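Local coordinates for uncharacterized protein (Pseudomonas aeruginosa, PDB 5BR9) that probably takes part in the biosynthesis of threonylcarbamoyladenosine in tRNA, as a TsaB member of the KAE1/TsaD family, at residues E20-A25 against E37-L42. Numbering follows the deposited sequence.
Sequences EACSVA and EVIPRL
C22 and E37 face each other as a hydrogen-bonded antiparallel pair where the open end of a beta hairpin, strands 21-28 and 31-38, belongs to the first sheet of an ASKHA (actin-like ATPase) fold. The hairpin illustrates a general rule of antiparallel strands: successive residues send their side chains to opposite faces, here A21 and V38 to one, C22 and E37 to the other. C22 N gives an almost straight bond to E37 O at 2.7 Å. E37 N returns the link to C22 O at 2.9 Å. Next along, A21 and V38 form a non-hydrogen-bonded pair; A21 CB and V38 CG1 just meet at 4.5 Å, while A21 CA points a C-H at E37 O. Beyond the last strand residues one further bond, I39 N to E20 O at 2.9 Å, keeps the two segments together before I39-L42 makes a type II turn into helix 43-58.

I39 sets CG1 between its backbone N and carbonyl carbon (chi1 39°), which carries CG1 toward C22, with CD1 at its tip lying against the C22 side chain. C22 meets it chiefly with CB; SG is anti to the backbone N, and the side chain also packs on H43 and M50 of the helix. E37 starts on this same face, but its extended chain leads away from strand 21-28, and OE1 makes a weak, long ion pair with R46. At the exposed end of the contact E20 and P40 lie side by side, pointing the same way, OE2 of E20 4.1 Å from CG of P40. The closest side-chain approach joins C22 CB to I39 CD1, at 3.7 Å.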
loop_
_atom_site.group_PDB
_atom_site.type_symbol
_atom_site.label_atom_id
_atom_site.label_comp_id
_atom_site.label_asym_id
_atom_site.label_seq_id
_atom_site.Cartn_x
_atom_site.Cartn_y
_atom_site.Cartn_z
ATOM N N GLU A 20 -13.538 -7.932 2.001
ATOM C CA GLU A 20 -14.071 -7.893 0.641
ATOM C C GLU A 20 -14.962 -6.651 0.459
ATOM O O GLU A 20 -15.295 -6.264 -0.665
ATOM C CB GLU A 20 -14.858 -9.173 0.333
ATOM C CG GLU A 20 -16.162 -9.303 1.117
ATOM C CD GLU A 20 -16.926 -10.586 0.806
ATOM O OE1 GLU A 20 -17.783 -10.976 1.631
ATOM O OE2 GLU A 20 -16.671 -11.204 -0.256
ATOM N N ALA A 21 -15.342 -6.039 1.579
ATOM C CA ALA A 21 -16.088 -4.786 1.580
ATOM C C ALA A 21 -15.132 -3.600 1.480
ATOM O O ALA A 21 -14.051 -3.596 2.084
ATOM C CB ALA A 21 -16.949 -4.662 2.839
ATOM N N CYS A 22 -15.529 -2.612 0.688
ATOM C CA CYS A 22 -14.801 -1.368 0.582
ATOM C C CYS A 22 -15.738 -0.233 0.999
ATOM O O CYS A 22 -16.848 -0.108 0.478
ATOM C CB CYS A 22 -14.279 -1.163 -0.841
ATOM S SG CYS A 22 -13.204 0.276 -1.003
ATOM N N SER A 23 -15.338 0.579 1.963
ATOM C CA SER A 23 -16.261 1.612 2.398
ATOM C C SER A 23 -15.545 2.887 2.813
ATOM O O SER A 23 -14.365 2.869 3.204
ATOM C CB SER A 23 -17.148 1.094 3.534
ATOM O OG SER A 23 -16.398 0.819 4.691
ATOM N N VAL A 24 -16.262 4.000 2.665
ATOM C CA VAL A 24 -15.721 5.316 2.949
ATOM C C VAL A 24 -16.781 6.112 3.698
ATOM O O VAL A 24 -17.977 5.926 3.501
ATOM C CB VAL A 24 -15.279 6.033 1.647
ATOM C CG1 VAL A 24 -14.199 5.215 0.911
ATOM C CG2 VAL A 24 -16.478 6.270 0.729
ATOM N N ALA A 25 -16.353 7.014 4.557
ATOM C CA ALA A 25 -17.318 7.789 5.312
ATOM C C ALA A 25 -16.734 9.159 5.565
ATOM O O ALA A 25 -15.511 9.349 5.528
ATOM C CB ALA A 25 -17.695 7.082 6.621
ATOM N N GLU A 37 -19.464 -0.907 -0.453
ATOM C CA GLU A 37 -19.606 -1.846 -1.569
ATOM C C GLU A 37 -18.854 -3.150 -1.302
ATOM O O GLU A 37 -17.747 -3.125 -0.773
ATOM C CB GLU A 37 -19.088 -1.232 -2.871
ATOM C CG GLU A 37 -19.937 -0.116 -3.438
ATOM C CD GLU A 37 -19.343 0.478 -4.710
ATOM O OE1 GLU A 37 -18.521 -0.193 -5.377
ATOM O OE2 GLU A 37 -19.695 1.630 -5.032
ATOM N N VAL A 38 -19.440 -4.286 -1.679
ATOM C CA VAL A 38 -18.677 -5.529 -1.661
ATOM C C VAL A 38 -18.054 -5.710 -3.042
ATOM O O VAL A 38 -18.755 -5.829 -4.041
ATOM C CB VAL A 38 -19.534 -6.757 -1.232
ATOM C CG1 VAL A 38 -20.004 -6.600 0.212
ATOM C CG2 VAL A 38 -20.714 -6.960 -2.140
ATOM N N ILE A 39 -16.723 -5.686 -3.090
ATOM C CA ILE A 39 -15.987 -5.791 -4.345
ATOM C C ILE A 39 -14.639 -6.459 -4.110
ATOM O O ILE A 39 -13.635 -5.783 -3.857
ATOM C CB ILE A 39 -15.799 -4.407 -5.021
ATOM C CG1 ILE A 39 -15.503 -3.316 -3.982
ATOM C CG2 ILE A 39 -17.006 -4.043 -5.879
ATOM C CD1 ILE A 39 -14.155 -2.646 -4.178
ATOM N N PRO A 40 -14.614 -7.796 -4.196
ATOM C CA PRO A 40 -13.403 -8.597 -4.000
ATOM C C PRO A 40 -12.309 -8.277 -5.016
ATOM O O PRO A 40 -12.593 -8.252 -6.215
ATOM C CB PRO A 40 -13.896 -10.040 -4.189
ATOM C CG PRO A 40 -15.378 -9.983 -3.982
ATOM C CD PRO A 40 -15.794 -8.632 -4.478
ATOM N N ARG A 41 -11.098 -8.020 -4.520
ATOM C CA ARG A 41 -9.885 -7.874 -5.335
ATOM C C ARG A 41 -9.813 -6.560 -6.129
ATOM O O ARG A 41 -8.821 -6.301 -6.812
ATOM C CB ARG A 41 -9.733 -9.068 -6.292
ATOM N N LEU A 42 -10.852 -5.733 -6.044
ATOM C CA LEU A 42 -10.906 -4.507 -6.841
ATOM C C LEU A 42 -10.740 -3.256 -5.971
ATOM O O LEU A 42 -11.133 -2.163 -6.369
ATOM C CB LEU A 42 -12.221 -4.438 -7.628
#